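Local coordinates for PDZ domain protein (Parabacteroides distasonis, PDB 4L8N) that is of unknown function but carries N- and C-terminal PDZ domains around a DUF4136 domain and binds magnesium, at residues Asp108-Ala111 against Ser112-Met116; Phe357-Ala360 against Tyr361-Phe364; Asn367-Gln370 against Tyr371-Pro374. All coordinates share one frame; numbering follows the deposited sequence.

Contact 1: Asp108-Ala111 against Ser112-Met116; sequences DQLA and SAYAM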
loop_
_atom_site.group_PDB
_atom_site.type_symbol
_atom_site.label_atom_id
_atom_site.label_comp_id
_atom_site.label_asym_id
_atom_site.label_seq_id
_atom_site.Cartn_x
_atom_site.Cartn_y
_atom_site.Cartn_z
ATOM N N ASP A 108 22.410 -2.875 34.786
ATOM C CA ASP A 108 21.634 -2.816 33.541
ATOM C C ASP A 108 20.146 -2.553 33.883
ATOM O O ASP A 108 19.500 -1.697 33.266
ATOM C CB ASP A 108 21.808 -4.122 32.740
ATOM C CG ASP A 108 20.959 -4.206 31.489
ATOM O OD1 ASP A 108 21.384 -3.653 30.444
ATOM O OD2 ASP A 108 19.873 -4.842 31.549
ATOM N N GLN A 109 19.628 -3.254 34.909
ATOM C CA GLN A 109 18.247 -3.093 35.349
ATOM C C GLN A 109 18.023 -1.672 35.896
ATOM O O GLN A 109 17.081 -1.003 35.469
ATOM C CB GLN A 109 17.882 -4.162 36.395
ATOM C CG GLN A 109 17.820 -5.587 35.833
ATOM C CD GLN A 109 17.657 -6.600 36.939
ATOM O OE1 GLN A 109 18.592 -6.914 37.687
ATOM N NE2 GLN A 109 16.449 -7.103 37.099
ATOM N N LEU A 110 18.923 -1.200 36.786
ATOM C CA LEU A 110 18.878 0.124 37.411
ATOM C C LEU A 110 19.008 1.264 36.385
ATOM O O LEU A 110 18.360 2.300 36.546
ATOM C CB LEU A 110 19.962 0.253 38.484
ATOM C CG LEU A 110 19.780 -0.601 39.743
ATOM C CD1 LEU A 110 21.089 -0.833 40.440
ATOM C CD2 LEU A 110 18.754 0.003 40.704
ATOM N N ALA A 111 19.799 1.060 35.314
ATOM C CA ALA A 111 19.952 2.053 34.247
ATOM C C ALA A 111 18.612 2.288 33.556
ATOM O O ALA A 111 18.299 3.420 33.196
ATOM C CB ALA A 111 20.996 1.599 33.246
ATOM N N SER A 112 17.805 1.223 33.426
ATOM C CA SER A 112 16.468 1.260 32.846
ATOM C C SER A 112 15.463 1.871 33.816
ATOM O O SER A 112 14.620 2.656 33.378
ATOM C CB SER A 112 16.021 -0.136 32.457
ATOM O OG SER A 112 16.466 -0.434 31.149
ATOM N N ALA A 113 15.573 1.550 35.132
ATOM C CA ALA A 113 14.686 2.072 36.171
ATOM C C ALA A 113 14.905 3.578 36.417
ATOM O O ALA A 113 13.936 4.300 36.671
ATOM C CB ALA A 113 14.871 1.292 37.464
ATOM N N TYR A 114 16.156 4.052 36.342
ATOM C CA TYR A 114 16.469 5.473 36.533
ATOM C C TYR A 114 16.740 6.194 35.171
ATOM O O TYR A 114 17.446 7.202 35.138
ATOM C CB TYR A 114 17.685 5.609 37.463
ATOM C CG TYR A 114 17.413 5.396 38.938
ATOM C CD1 TYR A 114 16.973 6.442 39.742
ATOM C CD2 TYR A 114 17.720 4.188 39.555
ATOM C CE1 TYR A 114 16.788 6.276 41.111
ATOM C CE2 TYR A 114 17.515 3.999 40.920
ATOM C CZ TYR A 114 17.053 5.048 41.697
ATOM O OH TYR A 114 16.865 4.882 43.048
ATOM N N ALA A 115 16.127 5.718 34.070
ATOM C CA ALA A 115 16.328 6.232 32.703
ATOM C C ALA A 115 15.992 7.725 32.524
ATOM O O ALA A 115 16.547 8.383 31.638
ATOM C CB ALA A 115 15.514 5.415 31.715
HETATM N N MSE A 116 15.123 8.274 33.361
HETATM C CA MSE A 116 14.761 9.649 33.166
HETATM C C MSE A 116 15.823 10.614 33.669
HETATM O O MSE A 116 15.749 11.800 33.358
HETATM C CB MSE A 116 13.371 9.929 33.676
HETATM C CG MSE A 116 12.347 9.503 32.627
HETATM SE SE MSE A 116 10.580 9.619 33.291
HETATM C CE MSE A 116 9.804 7.969 32.378
#

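Contact 2: Phe357-Ala360 against Tyr361-Phe364; sequences FSSA and YKRF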
loop_
_atom_site.group_PDB
_atom_site.type_symbol
_atom_site.label_atom_id
_atom_site.label_comp_id
_atom_site.label_asym_id
_atom_site.label_seq_id
_atom_site.Cartn_x
_atom_site.Cartn_y
_atom_site.Cartn_z
ATOM N N PHE A 357 13.619 5.187 47.813
ATOM C CA PHE A 357 14.332 5.497 46.574
ATOM C C PHE A 357 13.354 5.827 45.465
ATOM O O PHE A 357 13.545 6.823 44.766
ATOM C CB PHE A 357 15.260 4.332 46.151
ATOM C CG PHE A 357 16.630 4.274 46.799
ATOM C CD1 PHE A 357 17.524 5.339 46.680
ATOM C CD2 PHE A 357 17.061 3.125 47.453
ATOM C CE1 PHE A 357 18.805 5.274 47.254
ATOM C CE2 PHE A 357 18.344 3.060 48.022
ATOM C CZ PHE A 357 19.207 4.135 47.917
ATOM N N SER A 358 12.305 4.994 45.311
ATOM C CA SER A 358 11.263 5.152 44.307
ATOM C C SER A 358 10.545 6.503 44.453
ATOM O O SER A 358 10.441 7.229 43.462
ATOM C CB SER A 358 10.265 4.005 44.386
ATOM O OG SER A 358 9.454 3.971 43.223
ATOM N N SER A 359 10.100 6.857 45.677
ATOM C CA SER A 359 9.408 8.120 45.975
ATOM C C SER A 359 10.307 9.343 45.733
ATOM O O SER A 359 9.870 10.300 45.086
ATOM C CB SER A 359 8.912 8.130 47.420
ATOM O OG SER A 359 8.044 7.031 47.643
ATOM N N ALA A 360 11.558 9.296 46.249
ATOM C CA ALA A 360 12.571 10.344 46.115
ATOM C C ALA A 360 12.871 10.662 44.633
ATOM O O ALA A 360 13.032 11.834 44.283
ATOM C CB ALA A 360 13.839 9.926 46.839
ATOM N N TYR A 361 12.875 9.625 43.769
ATOM C CA TYR A 361 13.104 9.723 42.327
ATOM C C TYR A 361 11.911 10.392 41.631
ATOM O O TYR A 361 12.110 11.271 40.787
ATOM C CB TYR A 361 13.374 8.320 41.735
ATOM C CG TYR A 361 13.577 8.288 40.237
ATOM C CD1 TYR A 361 14.672 8.914 39.646
ATOM C CD2 TYR A 361 12.700 7.593 39.411
ATOM C CE1 TYR A 361 14.886 8.852 38.269
ATOM C CE2 TYR A 361 12.900 7.528 38.035
ATOM C CZ TYR A 361 13.995 8.160 37.468
ATOM O OH TYR A 361 14.187 8.123 36.110
ATOM N N LYS A 362 10.675 9.970 41.986
ATOM C CA LYS A 362 9.415 10.518 41.461
ATOM C C LYS A 362 9.313 12.012 41.792
ATOM O O LYS A 362 8.789 12.779 40.989
ATOM C CB LYS A 362 8.192 9.758 42.025
ATOM C CG LYS A 362 8.028 8.334 41.506
ATOM C CD LYS A 362 6.722 7.718 41.982
ATOM C CE LYS A 362 6.811 6.215 42.125
ATOM N NZ LYS A 362 7.319 5.815 43.467
ATOM N N ARG A 363 9.843 12.419 42.955
ATOM C CA ARG A 363 9.881 13.810 43.396
ATOM C C ARG A 363 10.813 14.633 42.508
ATOM O O ARG A 363 10.458 15.762 42.166
ATOM C CB ARG A 363 10.310 13.909 44.857
ATOM C CG ARG A 363 9.163 13.700 45.830
ATOM C CD ARG A 363 9.661 13.761 47.251
ATOM N NE ARG A 363 9.735 12.424 47.840
ATOM C CZ ARG A 363 10.734 11.994 48.609
ATOM N NH1 ARG A 363 11.770 12.787 48.873
ATOM N NH2 ARG A 363 10.717 10.760 49.102
ATOM N N PHE A 364 11.983 14.052 42.106
ATOM C CA PHE A 364 12.979 14.668 41.210
ATOM C C PHE A 364 12.401 14.917 39.806
ATOM O O PHE A 364 12.700 15.943 39.204
ATOM C CB PHE A 364 14.265 13.797 41.098
ATOM C CG PHE A 364 15.180 14.107 39.924
ATOM C CD1 PHE A 364 16.039 15.202 39.957
ATOM C CD2 PHE A 364 15.166 13.314 38.779
ATOM C CE1 PHE A 364 16.845 15.513 38.861
ATOM C CE2 PHE A 364 15.987 13.619 37.688
ATOM C CZ PHE A 364 16.828 14.709 37.744
#

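Contact 3: Asn367-Gln370 against Tyr371-Pro374; sequences NTMQ and YRDP. With EOH (ethanol), chain B.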
loop_
_atom_site.group_PDB
_atom_site.type_symbol
_atom_site.label_atom_id
_atom_site.label_comp_id
_atom_site.label_asym_id
_atom_site.label_seq_id
_atom_site.Cartn_x
_atom_site.Cartn_y
_atom_site.Cartn_z
ATOM N N ASN A 367 9.827 17.902 40.113
ATOM C CA ASN A 367 10.518 19.141 40.406
ATOM C C ASN A 367 11.492 19.609 39.305
ATOM O O ASN A 367 11.957 20.755 39.377
ATOM C CB ASN A 367 11.241 18.998 41.736
ATOM C CG ASN A 367 10.314 18.873 42.932
ATOM O OD1 ASN A 367 9.151 19.297 42.912
ATOM N ND2 ASN A 367 10.806 18.285 44.011
ATOM N N THR A 368 11.771 18.764 38.274
ATOM C CA THR A 368 12.664 19.159 37.179
ATOM C C THR A 368 11.946 19.165 35.828
ATOM O O THR A 368 12.606 19.387 34.808
ATOM C CB THR A 368 13.932 18.298 37.133
ATOM O OG1 THR A 368 13.596 16.932 36.891
ATOM C CG2 THR A 368 14.766 18.429 38.377
HETATM N N MSE A 369 10.600 18.979 35.810
HETATM C CA MSE A 369 9.790 19.012 34.567
HETATM C C MSE A 369 9.974 20.340 33.806
HETATM O O MSE A 369 9.864 20.386 32.575
HETATM C CB MSE A 369 8.291 18.813 34.865
HETATM C CG MSE A 369 7.896 17.388 35.214
HETATM SE SE MSE A 369 8.462 16.053 33.941
HETATM C CE MSE A 369 7.197 16.403 32.549
ATOM N N GLN A 370 10.255 21.406 34.568
ATOM C CA GLN A 370 10.530 22.773 34.132
ATOM C C GLN A 370 11.824 22.893 33.303
ATOM O O GLN A 370 11.963 23.850 32.528
ATOM C CB GLN A 370 10.618 23.701 35.351
ATOM C CG GLN A 370 11.330 23.095 36.562
ATOM C CD GLN A 370 11.610 24.109 37.648
ATOM O OE1 GLN A 370 11.678 25.334 37.415
ATOM N NE2 GLN A 370 11.819 23.615 38.863
ATOM N N TYR A 371 12.763 21.939 33.475
ATOM C CA TYR A 371 14.054 21.935 32.790
ATOM C C TYR A 371 14.097 21.013 31.563
ATOM O O TYR A 371 15.150 20.874 30.950
ATOM C CB TYR A 371 15.175 21.540 33.749
ATOM C CG TYR A 371 15.244 22.304 35.052
ATOM C CD1 TYR A 371 15.102 23.691 35.082
ATOM C CD2 TYR A 371 15.577 21.657 36.241
ATOM C CE1 TYR A 371 15.204 24.402 36.281
ATOM C CE2 TYR A 371 15.692 22.360 37.442
ATOM C CZ TYR A 371 15.505 23.732 37.456
ATOM O OH TYR A 371 15.620 24.415 38.645
ATOM N N ARG A 372 12.961 20.418 31.198
ATOM C CA ARG A 372 12.807 19.550 30.035
ATOM C C ARG A 372 12.531 20.393 28.786
ATOM O O ARG A 372 12.005 21.499 28.920
ATOM C CB ARG A 372 11.647 18.573 30.273
ATOM C CG ARG A 372 11.819 17.682 31.483
ATOM C CD ARG A 372 12.138 16.281 31.050
ATOM N NE ARG A 372 12.413 15.411 32.189
ATOM C CZ ARG A 372 13.242 14.375 32.143
ATOM N NH1 ARG A 372 13.883 14.079 31.020
ATOM N NH2 ARG A 372 13.454 13.639 33.225
ATOM N N ASP A 373 12.843 19.867 27.577
ATOM C CA ASP A 373 12.628 20.583 26.321
ATOM C C ASP A 373 11.401 19.998 25.594
ATOM O O ASP A 373 11.469 18.888 25.034
ATOM C CB ASP A 373 13.898 20.544 25.445
ATOM C CG ASP A 373 13.862 21.322 24.134
ATOM O OD1 ASP A 373 12.829 21.987 23.851
ATOM O OD2 ASP A 373 14.856 21.258 23.384
ATOM N N PRO A 374 10.277 20.754 25.584
ATOM C CA PRO A 374 9.039 20.238 24.963
ATOM C C PRO A 374 9.107 20.068 23.454
ATOM O O PRO A 374 8.301 19.320 22.920
ATOM C CB PRO A 374 7.968 21.253 25.364
ATOM C CG PRO A 374 8.702 22.487 25.718
ATOM C CD PRO A 374 10.049 22.070 26.225
HETATM C C1 EOH B . 6.369 21.133 30.736
HETATM C C2 EOH B . 6.212 22.182 31.848
HETATM O O EOH B . 7.720 21.214 30.328
HETATM O O HOH W 1 12.024 15.637 34.869
HETATM O O HOH W 2 12.396 24.145 29.466
#

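Contact 1: Asp108-Ala111 against Ser112-Met116
Leu110 and Tyr114 lie side by side at the end of helix 107-113, one turn apart, and point the same way. Leu110 CD2 meets Tyr114 CE2 at 4.2 Å. Both side chains leave the backbone with CG anti to the carbonyl carbon (chi1 -68° and -77°), which sends them along the same flank of the helix. The backbone beneath them is close-knit. Tyr114 N donates to Leu110 O at 2.8 Å, and the same oxygen lies in the plane of the Tyr114 ring, at its edge, 3.6 Å from CD2. This flank is buried. Phe411 packs against both side chains, and the ring of Tyr361 meets that of Tyr114 edge-to-face. The other flank is looser. Ser112 and Ala113 are exposed, and Ser112 N makes two weak bonds, to Asp108 O and Gln109 O. Ala113 N holds Gln109 O better, at 3.0 Å. Lys305 NZ binds both Ser112 OG and the backbone O of Asp108, while Gln109 OE1 accepts from Thr106 N. Tyr114 is the first residue to leave helical angles, and a 3-10 segment follows at Ala115. This is the C-terminal end of a short alpha-helix.

Contact 2: Phe357-Ala360 against Tyr361-Phe364
Lys362 reaches back one turn to Ser358 in the alpha-helix 354-367, an i to i+4 pairing on the helix surface. The chain can be followed outward from CB, which sits 3.5 Å from Ser359 O. CG comes 3.3 Å from Ser358 O, the same oxygen that accepts the bond from Lys362 N. CD passes Ser358 O at longer range. The chain then bends at its last torsion (chi4 87°), and CE comes 3.6 Å from Ser358 OG. NZ ends the path as a donor to Ser358 OG, at 2.8 Å. Ser358 meets it with OG anti to its own backbone N (chi1 -166°). Arg363 also folds back, bending at chi3, and lays its guanidinium flat over the backbone of Ala360. NH1 forms a salt bridge with Asp406. Ser359 OG turns to Glu355 O. Phe357, Tyr361 and Phe364 belong to the aromatic side of the helix: Phe357 meets Phe411 edge-to-face, and Tyr361 and Phe364 each meet Tyr117 in the same way. On the polar side, Ala360 CA lies 3.5 Å above the centre of the Arg363 guanidinium.

Contact 3: Asn367-Gln370 against Tyr371-Pro374
Tyr371 N donates to Thr368 O at 2.9 Å. Water 1 bridges two side chains: it donates to Thr368 OG1 and accepts from Arg372 NE at 2.7 Å, lying in the guanidinium plane at its edge. Thr368 OG1 is also bonded to Phe364 O. NH1 of Arg372 binds the carbonyl of Met388, so NE and NH1 both have partners that fix the group. Arg372 N makes a weak bond to Met369 O, which also accepts from the ethanol hydroxyl. Gln370 NE2 gives a nearly straight bond to Asn367 O at 2.9 Å (170°), in its own amide plane. The two backbone bonds, from Tyr371 N and Arg372 N, follow the i to i+3 pattern of a 3-10 turn, just beyond helix 354-367. Gln370 CG lies between the backbone N and the carbonyl carbon (chi1 39°), with the chain extended beyond it, which carries the amide over the Tyr371 ring. CG sits over the ring face, 4.1 Å from the centroid, a CH-pi contact. The amide stacks there with planes 12° apart. Thr368 crosses the Tyr371 side chain at about a right angle and brings CB to 3.8 Å from CD2. With an alanine in place of Tyr371, the Gln370 amide would probably lose its stacking surface, and a gap would open beside Thr368. Gln397 and Ile398 of helix 395-402 also touch Tyr371.

How the contacts relate
The contacts come in series along the chain, in the order 1, 2, 3. Contact 1 lies on helix 107-113 and contact 2 on helix 354-367. Contact 3 follows in the loop between helix 354-367 and helix 395-402. The centres of contacts 1 and 2 are about 13 Å apart, those of 2 and 3 about 16 Å, and those of 1 and 3 about 19 Å. Contact 1 touches both others through the backbone of Met116: its N probably bonds Tyr361 OH at 2.9 Å, and its O probably bonds Arg372 NH2, also at 2.9 Å. A segment more than 200 residues earlier is thus joined to the helix and loop of the later region. All three lie away from the magnesium site.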